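PDB 2GFI: phytase from Debaryomyces castellii, which catalyses the removal of phosphate from phytate (inositol hexakisphosphate) as a 3-phytase of the histidine acid phosphatase family. Local coordinates for residues E72-T77 / S115-K120; S286-D291 / F359-S364; I376-A381 / R389-D394. All blocks are in the same frame, centred on the assembly; numbering follows the deposited sequence.

Contact 1: E72-T77 / S115-K120; sequences ERYPST and SVYLEK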
loop_
_atom_site.group_PDB
_atom_site.type_symbol
_atom_site.label_atom_id
_atom_site.label_comp_id
_atom_site.label_asym_id
_atom_site.label_seq_id
_atom_site.Cartn_x
_atom_site.Cartn_y
_atom_site.Cartn_z
ATOM N N GLU A 72 5.900 2.893 -23.015
ATOM C CA GLU A 72 5.080 1.758 -23.368
ATOM C C GLU A 72 4.493 1.934 -24.767
ATOM O O GLU A 72 4.116 3.029 -25.163
ATOM C CB GLU A 72 3.956 1.556 -22.347
ATOM C CG GLU A 72 4.417 1.120 -20.951
ATOM C CD GLU A 72 4.818 2.268 -20.010
ATOM O OE1 GLU A 72 5.227 3.358 -20.455
ATOM O OE2 GLU A 72 4.733 2.083 -18.786
ATOM N N ARG A 73 4.409 0.840 -25.494
ATOM C CA ARG A 73 3.954 0.861 -26.854
ATOM C C ARG A 73 3.069 -0.332 -27.144
ATOM O O ARG A 73 2.957 -1.282 -26.343
ATOM C CB ARG A 73 5.158 0.893 -27.806
ATOM C CG ARG A 73 6.247 -0.150 -27.498
ATOM C CD ARG A 73 6.983 -0.488 -28.742
ATOM N NE ARG A 73 8.068 -1.433 -28.604
ATOM C CZ ARG A 73 7.923 -2.732 -28.820
ATOM N NH1 ARG A 73 6.746 -3.227 -29.133
ATOM N NH2 ARG A 73 8.945 -3.540 -28.714
ATOM N N TYR A 74 2.392 -0.235 -28.287
ATOM C CA TYR A 74 1.790 -1.351 -28.955
ATOM C C TYR A 74 2.900 -2.286 -29.402
ATOM O O TYR A 74 4.079 -1.899 -29.440
ATOM C CB TYR A 74 1.027 -0.866 -30.187
ATOM C CG TYR A 74 -0.372 -0.409 -29.872
ATOM C CD1 TYR A 74 -1.451 -1.286 -29.990
ATOM C CD2 TYR A 74 -0.617 0.905 -29.443
ATOM C CE1 TYR A 74 -2.764 -0.855 -29.698
ATOM C CE2 TYR A 74 -1.901 1.331 -29.137
ATOM C CZ TYR A 74 -2.961 0.455 -29.264
ATOM O OH TYR A 74 -4.223 0.892 -28.945
ATOM N N PRO A 75 2.530 -3.516 -29.752
ATOM C CA PRO A 75 3.511 -4.459 -30.259
ATOM C C PRO A 75 4.158 -3.904 -31.523
ATOM O O PRO A 75 3.572 -3.078 -32.226
ATOM C CB PRO A 75 2.687 -5.708 -30.558
ATOM C CG PRO A 75 1.428 -5.552 -29.750
ATOM C CD PRO A 75 1.181 -4.090 -29.652
ATOM N N SER A 76 5.385 -4.334 -31.779
ATOM C CA SER A 76 6.018 -4.045 -33.036
ATOM C C SER A 76 5.240 -4.800 -34.096
ATOM O O SER A 76 4.310 -5.594 -33.797
ATOM C CB SER A 76 7.454 -4.533 -33.015
ATOM O OG SER A 76 7.429 -5.938 -32.882
ATOM N N THR A 77 5.613 -4.574 -35.346
ATOM C CA THR A 77 4.900 -5.240 -36.446
ATOM C C THR A 77 5.000 -6.741 -36.304
ATOM O O THR A 77 3.980 -7.430 -36.305
ATOM C CB THR A 77 5.470 -4.804 -37.779
ATOM O OG1 THR A 77 5.359 -3.365 -37.880
ATOM C CG2 THR A 77 4.626 -5.423 -38.919
ATOM N N SER A 115 -4.119 -2.040 -37.084
ATOM C CA SER A 115 -2.709 -2.340 -37.237
ATOM C C SER A 115 -1.883 -1.071 -37.443
ATOM O O SER A 115 -0.648 -1.089 -37.427
ATOM C CB SER A 115 -2.489 -3.354 -38.374
ATOM O OG SER A 115 -2.470 -2.735 -39.654
ATOM N N VAL A 116 -2.561 0.045 -37.609
ATOM C CA VAL A 116 -1.861 1.298 -37.690
ATOM C C VAL A 116 -1.179 1.619 -36.322
ATOM O O VAL A 116 -0.188 2.385 -36.281
ATOM C CB VAL A 116 -2.791 2.429 -38.212
ATOM C CG1 VAL A 116 -3.685 2.959 -37.113
ATOM C CG2 VAL A 116 -1.966 3.559 -38.786
ATOM N N TYR A 117 -1.689 1.018 -35.233
ATOM C CA TYR A 117 -1.102 1.240 -33.926
ATOM C C TYR A 117 0.144 0.430 -33.681
ATOM O O TYR A 117 0.890 0.743 -32.770
ATOM C CB TYR A 117 -2.104 1.046 -32.789
ATOM C CG TYR A 117 -3.237 2.025 -32.875
ATOM C CD1 TYR A 117 -2.997 3.376 -33.078
ATOM C CD2 TYR A 117 -4.547 1.602 -32.779
ATOM C CE1 TYR A 117 -4.033 4.286 -33.183
ATOM C CE2 TYR A 117 -5.613 2.517 -32.864
ATOM C CZ TYR A 117 -5.336 3.855 -33.076
ATOM O OH TYR A 117 -6.378 4.759 -33.164
ATOM N N LEU A 118 0.399 -0.585 -34.504
ATOM C CA LEU A 118 1.597 -1.322 -34.314
ATOM C C LEU A 118 2.747 -0.321 -34.375
ATOM O O LEU A 118 2.699 0.638 -35.155
ATOM C CB LEU A 118 1.766 -2.469 -35.326
ATOM C CG LEU A 118 0.751 -3.616 -35.279
ATOM C CD1 LEU A 118 1.019 -4.692 -36.384
ATOM C CD2 LEU A 118 0.662 -4.252 -33.906
ATOM N N GLU A 119 3.754 -0.547 -33.534
ATOM C CA GLU A 119 4.975 0.248 -33.503
ATOM C C GLU A 119 4.797 1.571 -32.724
ATOM O O GLU A 119 5.767 2.262 -32.466
ATOM C CB GLU A 119 5.573 0.507 -34.927
ATOM C CG GLU A 119 5.843 -0.726 -35.812
ATOM C CD GLU A 119 7.090 -1.524 -35.464
ATOM O OE1 GLU A 119 7.797 -1.149 -34.510
ATOM O OE2 GLU A 119 7.396 -2.571 -36.153
ATOM N N LYS A 120 3.576 1.905 -32.337
ATOM C CA LYS A 120 3.279 3.233 -31.785
ATOM C C LYS A 120 3.274 3.211 -30.273
ATOM O O LYS A 120 2.939 2.195 -29.648
ATOM C CB LYS A 120 1.894 3.730 -32.220
ATOM C CG LYS A 120 1.610 3.742 -33.729
ATOM C CD LYS A 120 2.512 4.656 -34.523
ATOM C CE LYS A 120 1.900 4.943 -35.910
ATOM N NZ LYS A 120 2.111 3.744 -36.774
#
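Tyr74 lies against the turn that begins at Tyr117. Its CB sits 3.0 Å from Tyr117 O. A chi1 of -85° sets CG anti to the carbonyl carbon, close to the same oxygen. From CG onward the ring is covered on one face by Tyr117 CB, 3.4 Å from the ring centroid and only 1° off the ring normal. This is a centred CH-pi contact, with all six ring carbons about equally near that CB. The Tyr117 ring runs alongside and points the same way. The planes differ by 26°, but the rings are slid apart and barely overlap. Lys120 O lies at the edge of the Tyr74 ring. At the tip, Tyr74 OH is 3.9 Å from Tyr117 CD2, and its hydrogen bond goes to Asn126 O.

Two backbone bonds hold the loops together: Tyr74 N to Lys120 O (2.8 Å) and Glu119 N to Pro75 O (2.9 Å). Residues Tyr117 to Lys120 form a type II turn. Leu118 CD2 packs 4.2 Å from Pro75 CB. Glu119 then reaches the start of helix 77-91. Its OE2 takes two bonds of 2.8 Å, from Thr77 N above the carboxylate plane and from Thr77 OG1 on the anti lone pair. The helix start would probably steady this negative charge, and OE1 makes a salt bridge to Arg167. Ser76 is the N-cap of the same helix.

Arg73 NH1 donates to Tyr74 O at 3.0 Å. The Arg73 side chain also lies close to His70, the predicted nucleophile. With His70, residues 72-75 belong to the RHGXRXP signature of histidine acid phosphatases, so this contact fastens the end of the active-site motif to the 115-120 loop.

Contact 2: S286-D291 / F359-S364; sequences SVDLDD and FPSPYS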
loop_
_atom_site.group_PDB
_atom_site.type_symbol
_atom_site.label_atom_id
_atom_site.label_comp_id
_atom_site.label_asym_id
_atom_site.label_seq_id
_atom_site.Cartn_x
_atom_site.Cartn_y
_atom_site.Cartn_z
ATOM N N SER A 286 14.827 -16.428 -20.082
ATOM C CA SER A 286 15.119 -16.615 -21.516
ATOM C C SER A 286 15.358 -15.281 -22.223
ATOM O O SER A 286 16.216 -15.184 -23.134
ATOM C CB SER A 286 14.037 -17.456 -22.226
ATOM O OG SER A 286 12.836 -16.736 -22.410
ATOM N N VAL A 287 14.598 -14.267 -21.805
ATOM C CA VAL A 287 14.782 -12.910 -22.287
ATOM C C VAL A 287 16.065 -12.313 -21.734
ATOM O O VAL A 287 16.797 -11.681 -22.467
ATOM C CB VAL A 287 13.565 -11.942 -21.966
ATOM C CG1 VAL A 287 13.888 -10.510 -22.433
ATOM C CG2 VAL A 287 12.288 -12.425 -22.616
ATOM N N ASP A 288 16.355 -12.483 -20.451
ATOM C CA ASP A 288 17.634 -11.981 -19.955
ATOM C C ASP A 288 18.794 -12.569 -20.751
ATOM O O ASP A 288 19.738 -11.856 -21.044
ATOM C CB ASP A 288 17.833 -12.329 -18.501
ATOM C CG ASP A 288 17.031 -11.436 -17.569
ATOM O OD1 ASP A 288 16.662 -10.290 -17.979
ATOM O OD2 ASP A 288 16.731 -11.810 -16.397
ATOM N N LEU A 289 18.721 -13.872 -21.072
ATOM C CA LEU A 289 19.751 -14.566 -21.798
ATOM C C LEU A 289 19.895 -14.007 -23.205
ATOM O O LEU A 289 20.967 -13.569 -23.619
ATOM C CB LEU A 289 19.384 -16.024 -21.909
ATOM C CG LEU A 289 19.869 -17.024 -20.889
ATOM C CD1 LEU A 289 19.316 -18.387 -21.290
ATOM C CD2 LEU A 289 21.399 -17.016 -20.825
ATOM N N ASP A 290 18.803 -14.015 -23.938
ATOM C CA ASP A 290 18.801 -13.445 -25.258
ATOM C C ASP A 290 19.377 -12.019 -25.257
ATOM O O ASP A 290 20.246 -11.696 -26.055
ATOM C CB ASP A 290 17.389 -13.466 -25.818
ATOM C CG ASP A 290 17.318 -12.916 -27.202
ATOM O OD1 ASP A 290 18.265 -13.172 -27.977
ATOM O OD2 ASP A 290 16.373 -12.200 -27.615
ATOM N N ASP A 291 18.909 -11.151 -24.363
ATOM C CA ASP A 291 19.427 -9.781 -24.376
ATOM C C ASP A 291 20.833 -9.680 -23.851
ATOM O O ASP A 291 21.592 -8.840 -24.319
ATOM C CB ASP A 291 18.519 -8.836 -23.621
ATOM C CG ASP A 291 17.164 -8.724 -24.256
ATOM O OD1 ASP A 291 17.043 -8.921 -25.493
ATOM O OD2 ASP A 291 16.149 -8.454 -23.587
ATOM N N PHE A 359 19.386 -17.543 -9.773
ATOM C CA PHE A 359 18.629 -16.651 -8.945
ATOM C C PHE A 359 19.641 -15.859 -8.108
ATOM O O PHE A 359 20.405 -16.451 -7.316
ATOM C CB PHE A 359 17.681 -17.470 -8.057
ATOM C CG PHE A 359 16.582 -18.127 -8.811
ATOM C CD1 PHE A 359 15.373 -17.461 -9.012
ATOM C CD2 PHE A 359 16.756 -19.407 -9.351
ATOM C CE1 PHE A 359 14.349 -18.061 -9.745
ATOM C CE2 PHE A 359 15.739 -20.024 -10.088
ATOM C CZ PHE A 359 14.536 -19.354 -10.277
ATOM N N PRO A 360 19.687 -14.537 -8.292
ATOM C CA PRO A 360 18.832 -13.826 -9.258
ATOM C C PRO A 360 19.443 -14.008 -10.648
ATOM O O PRO A 360 20.472 -14.639 -10.772
ATOM C CB PRO A 360 18.965 -12.364 -8.808
ATOM C CG PRO A 360 20.474 -12.290 -8.360
ATOM C CD PRO A 360 20.646 -13.640 -7.616
ATOM N N SER A 361 18.806 -13.509 -11.691
ATOM C CA SER A 361 19.449 -13.462 -12.983
ATOM C C SER A 361 20.635 -12.502 -12.849
ATOM O O SER A 361 20.460 -11.379 -12.381
ATOM C CB SER A 361 18.487 -12.983 -14.049
ATOM O OG SER A 361 19.205 -12.728 -15.247
ATOM N N PRO A 362 21.837 -12.942 -13.220
ATOM C CA PRO A 362 23.049 -12.107 -13.086
ATOM C C PRO A 362 22.967 -10.869 -13.947
ATOM O O PRO A 362 23.756 -9.927 -13.790
ATOM C CB PRO A 362 24.176 -13.016 -13.624
ATOM C CG PRO A 362 23.608 -14.405 -13.577
ATOM C CD PRO A 362 22.131 -14.274 -13.775
ATOM N N TYR A 363 22.051 -10.899 -14.899
ATOM C CA TYR A 363 21.829 -9.770 -15.750
ATOM C C TYR A 363 20.347 -9.578 -15.883
ATOM O O TYR A 363 19.658 -10.437 -16.379
ATOM C CB TYR A 363 22.418 -10.040 -17.121
ATOM C CG TYR A 363 22.154 -8.908 -18.066
ATOM C CD1 TYR A 363 22.873 -7.711 -17.966
ATOM C CD2 TYR A 363 21.183 -9.019 -19.043
ATOM C CE1 TYR A 363 22.635 -6.669 -18.831
ATOM C CE2 TYR A 363 20.932 -7.969 -19.922
ATOM C CZ TYR A 363 21.654 -6.805 -19.816
ATOM O OH TYR A 363 21.394 -5.772 -20.694
ATOM N N SER A 364 19.837 -8.449 -15.425
ATOM C CA SER A 364 18.397 -8.276 -15.396
ATOM C C SER A 364 18.024 -7.277 -16.476
ATOM O O SER A 364 18.195 -6.052 -16.337
ATOM C CB SER A 364 17.933 -7.835 -14.003
ATOM O OG SER A 364 16.540 -7.575 -14.007
HETATM O O HOH W 1 15.628 -10.153 -14.418
#
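Asp288 of helix 277-295 and Ser361 of the 359-364 loop point toward each other. With OG anti to the backbone N (chi1 170°), the Ser361 hydroxyl is turned to Asp288, and OG lies 2.9 Å from Asp288 OD2. Ser361 OG is also 2.6 Å from Tyr363 O. Its one proton can serve only one of them at a time.

The carboxylate of Asp288 lies flat beneath the Tyr363 carbonyl. Tyr363 O stands 3.1 Å from Asp288 CG, almost straight above the carboxylate plane. Both groups are acceptors, so no hydrogen bond joins them. The Tyr363 ring is turned differently. It presents an edge to the helix backbone, with CD2 3.8 Å from Asp288 O. Farther along the ring, CE2 approaches Asp291 C obliquely at 4.3 Å. Tyr363 OH is held by Glu337, and the ring meets Tyr292 edge-to-face.

Both oxygens of the carboxylate have further donors. OD1 accepts from His365 N, at the start of helix 365-368. A water donates to OD2 at 2.8 Å. That water also hydrogen-bonds Ser364 OG at 2.8 Å. Ser364 is the N-cap of the short helix, so the water ties the cap residue to Asp288.

One buried carboxylate thus gathers polar groups from Ser361 to His365. Its negative charge is probably eased by the His365 amide and the water. The Tyr363 carbonyl over its face would work the other way, and might raise its proton affinity a little. The Ser361 hydroxyl stands beside Asp288 OD2 and Tyr363 O, and is likely to relieve part of that repulsion. The chemistry implies that polar groups round Asp288, together with the packing of the Tyr363 ring, join helix 277-295 to the start of helix 365-368.

Contact 3: I376-A381 / R389-D394; sequences IIEKYA and RYVIND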
loop_
_atom_site.group_PDB
_atom_site.type_symbol
_atom_site.label_atom_id
_atom_site.label_comp_id
_atom_site.label_asym_id
_atom_site.label_seq_id
_atom_site.Cartn_x
_atom_site.Cartn_y
_atom_site.Cartn_z
ATOM N N ILE A 376 19.939 7.752 -15.992
ATOM C CA ILE A 376 20.305 9.124 -15.687
ATOM C C ILE A 376 21.707 9.158 -15.069
ATOM O O ILE A 376 22.033 8.337 -14.199
ATOM C CB ILE A 376 19.276 9.722 -14.734
ATOM C CG1 ILE A 376 18.000 10.113 -15.503
ATOM C CG2 ILE A 376 19.876 10.882 -13.934
ATOM C CD1 ILE A 376 16.802 10.288 -14.580
ATOM N N ILE A 377 22.535 10.076 -15.571
ATOM C CA ILE A 377 23.761 10.491 -14.899
ATOM C C ILE A 377 23.550 11.849 -14.251
ATOM O O ILE A 377 23.171 12.798 -14.926
ATOM C CB ILE A 377 24.911 10.531 -15.903
ATOM C CG1 ILE A 377 24.984 9.177 -16.629
ATOM C CG2 ILE A 377 26.225 10.874 -15.182
ATOM C CD1 ILE A 377 25.899 9.136 -17.830
ATOM N N GLU A 378 23.738 11.925 -12.933
ATOM C CA GLU A 378 23.692 13.186 -12.204
ATOM C C GLU A 378 25.121 13.547 -11.924
ATOM O O GLU A 378 25.908 12.683 -11.601
ATOM C CB GLU A 378 23.000 13.060 -10.837
ATOM C CG GLU A 378 21.669 12.361 -10.888
ATOM C CD GLU A 378 21.003 12.223 -9.542
ATOM O OE1 GLU A 378 21.665 11.797 -8.567
ATOM O OE2 GLU A 378 19.807 12.536 -9.489
ATOM N N LYS A 379 25.432 14.832 -12.010
ATOM C CA LYS A 379 26.741 15.337 -11.679
ATOM C C LYS A 379 26.479 16.435 -10.695
ATOM O O LYS A 379 25.665 17.298 -10.944
ATOM C CB LYS A 379 27.436 15.905 -12.923
ATOM C CG LYS A 379 28.796 16.531 -12.622
ATOM C CD LYS A 379 29.292 17.294 -13.807
ATOM C CE LYS A 379 30.558 18.060 -13.450
ATOM N NZ LYS A 379 31.224 18.547 -14.683
ATOM N N TYR A 380 27.155 16.393 -9.561
ATOM C CA TYR A 380 26.968 17.431 -8.573
ATOM C C TYR A 380 28.248 17.716 -7.817
ATOM O O TYR A 380 29.142 16.863 -7.703
ATOM C CB TYR A 380 25.835 17.077 -7.576
ATOM C CG TYR A 380 25.881 15.671 -6.990
ATOM C CD1 TYR A 380 26.860 15.300 -6.056
ATOM C CD2 TYR A 380 24.922 14.722 -7.367
ATOM C CE1 TYR A 380 26.897 14.003 -5.535
ATOM C CE2 TYR A 380 24.912 13.458 -6.843
ATOM C CZ TYR A 380 25.895 13.086 -5.926
ATOM O OH TYR A 380 25.870 11.809 -5.409
ATOM N N ALA A 381 28.304 18.922 -7.284
ATOM C CA ALA A 381 29.486 19.424 -6.611
ATOM C C ALA A 381 29.290 19.271 -5.127
ATOM O O ALA A 381 28.268 19.679 -4.565
ATOM C CB ALA A 381 29.725 20.924 -6.967
ATOM N N ARG A 389 27.041 10.142 -10.625
ATOM C CA ARG A 389 26.463 8.842 -10.315
ATOM C C ARG A 389 25.335 8.524 -11.279
ATOM O O ARG A 389 24.789 9.416 -11.936
ATOM C CB ARG A 389 25.980 8.764 -8.854
ATOM C CG ARG A 389 24.735 9.555 -8.584
ATOM C CD ARG A 389 24.198 9.334 -7.198
ATOM N NE ARG A 389 23.056 10.187 -6.965
ATOM C CZ ARG A 389 22.458 10.302 -5.794
ATOM N NH1 ARG A 389 22.934 9.616 -4.743
ATOM N NH2 ARG A 389 21.404 11.117 -5.661
ATOM N N TYR A 390 25.001 7.241 -11.342
ATOM C CA TYR A 390 23.935 6.735 -12.188
ATOM C C TYR A 390 22.649 6.466 -11.415
ATOM O O TYR A 390 22.686 5.880 -10.343
ATOM C CB TYR A 390 24.389 5.433 -12.800
ATOM C CG TYR A 390 25.308 5.622 -13.959
ATOM C CD1 TYR A 390 24.798 5.693 -15.264
ATOM C CD2 TYR A 390 26.697 5.742 -13.770
ATOM C CE1 TYR A 390 25.640 5.855 -16.336
ATOM C CE2 TYR A 390 27.554 5.914 -14.861
ATOM C CZ TYR A 390 27.015 5.979 -16.123
ATOM O OH TYR A 390 27.845 6.147 -17.203
ATOM N N VAL A 391 21.518 6.876 -11.989
ATOM C CA VAL A 391 20.208 6.528 -11.479
ATOM C C VAL A 391 19.512 5.807 -12.642
ATOM O O VAL A 391 19.145 6.427 -13.657
ATOM C CB VAL A 391 19.419 7.792 -11.009
ATOM C CG1 VAL A 391 18.266 7.414 -10.113
ATOM C CG2 VAL A 391 20.335 8.784 -10.253
ATOM N N ILE A 392 19.366 4.481 -12.507
ATOM C CA ILE A 392 18.774 3.652 -13.532
ATOM C C ILE A 392 17.383 3.305 -13.041
ATOM O O ILE A 392 17.202 2.716 -11.965
ATOM C CB ILE A 392 19.570 2.389 -13.682
ATOM C CG1 ILE A 392 21.076 2.685 -13.770
ATOM C CG2 ILE A 392 18.993 1.523 -14.851
ATOM C CD1 ILE A 392 21.438 3.758 -14.822
ATOM N N ASN A 393 16.387 3.710 -13.809
ATOM C CA ASN A 393 14.991 3.454 -13.454
ATOM C C ASN A 393 14.716 3.731 -11.991
ATOM O O ASN A 393 14.168 2.896 -11.266
ATOM C CB ASN A 393 14.639 2.060 -13.864
ATOM C CG ASN A 393 14.929 1.857 -15.283
ATOM O OD1 ASN A 393 15.612 0.917 -15.674
ATOM N ND2 ASN A 393 14.466 2.783 -16.086
ATOM N N ASP A 394 15.127 4.935 -11.598
ATOM C CA ASP A 394 14.833 5.509 -10.311
ATOM C C ASP A 394 15.582 4.926 -9.137
ATOM O O ASP A 394 15.171 5.131 -8.005
ATOM C CB ASP A 394 13.346 5.523 -10.033
ATOM C CG ASP A 394 12.609 6.406 -10.954
ATOM O OD1 ASP A 394 13.019 7.587 -11.074
ATOM O OD2 ASP A 394 11.589 6.026 -11.583
#
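Glu378 and Arg389 form a salt bridge across the antiparallel beta hairpin of strands 374-382 and 385-392. Arg389 NE donates to Glu378 OE1 at 2.7 Å, nearly along its C-O axis. NH2 reaches the same oxygen at 3.0 Å on the syn lone pair. The carboxylate and guanidinium planes are 23° apart, so the grip is nearly flat. With Arg389 CG between the backbone N and the carbonyl carbon (chi1 73°), the extended chain runs beside Glu378. Glu378 OE2 is taken by Lys147 and Tyr148. Arg389 NH2 also donates to Asp54 O, and NH1 to Gly407 O. An alanine in place of Arg389 would probably leave Glu378 OE1 without its charged mate and take the Arg389 donors from those two carbonyls.

In the backbone, Glu378 and Arg389 are a hydrogen-bonded pair, as are Ile376 and Val391. Ile377 and Tyr390, the non-hydrogen-bonded pair between them, point to the opposite face, toward helix 302-318. Ile377 CG1 packs 3.4 Å from Tyr390 CE1. On the salt-bridge face, Val391 CG2 lies 3.6 Å from Glu378 CD. The Tyr380 ring plane is nearly perpendicular to the guanidinium plane. Tyr380 OH, hydrogen-bonded to Pro406 O, sits 3.3 Å above the Arg389 guanidinium, toward the rim.

Overall arrangement
The chain first meets contact 1 just after strand 59-69. This contact closes a loop of 37 residues that holds all of helix 77-91 but its first residue, and joins the helix start to the segment before helix 133-148. Contact 2 follows. It closes 67 residues, which include helix 302-318, strand 326-331 and helix 333-343, and ties helix 277-295 to the start of helix 365-368. Contact 3 is the short hairpin closure that extends the central mixed sheet beyond strand 59-69. The three closures are in series, with none nesting or crossing. Contacts 1 and 3 lie on opposite sides of the chain's centre. The nearest atoms of contacts 2 and 3 are about 7 Å apart.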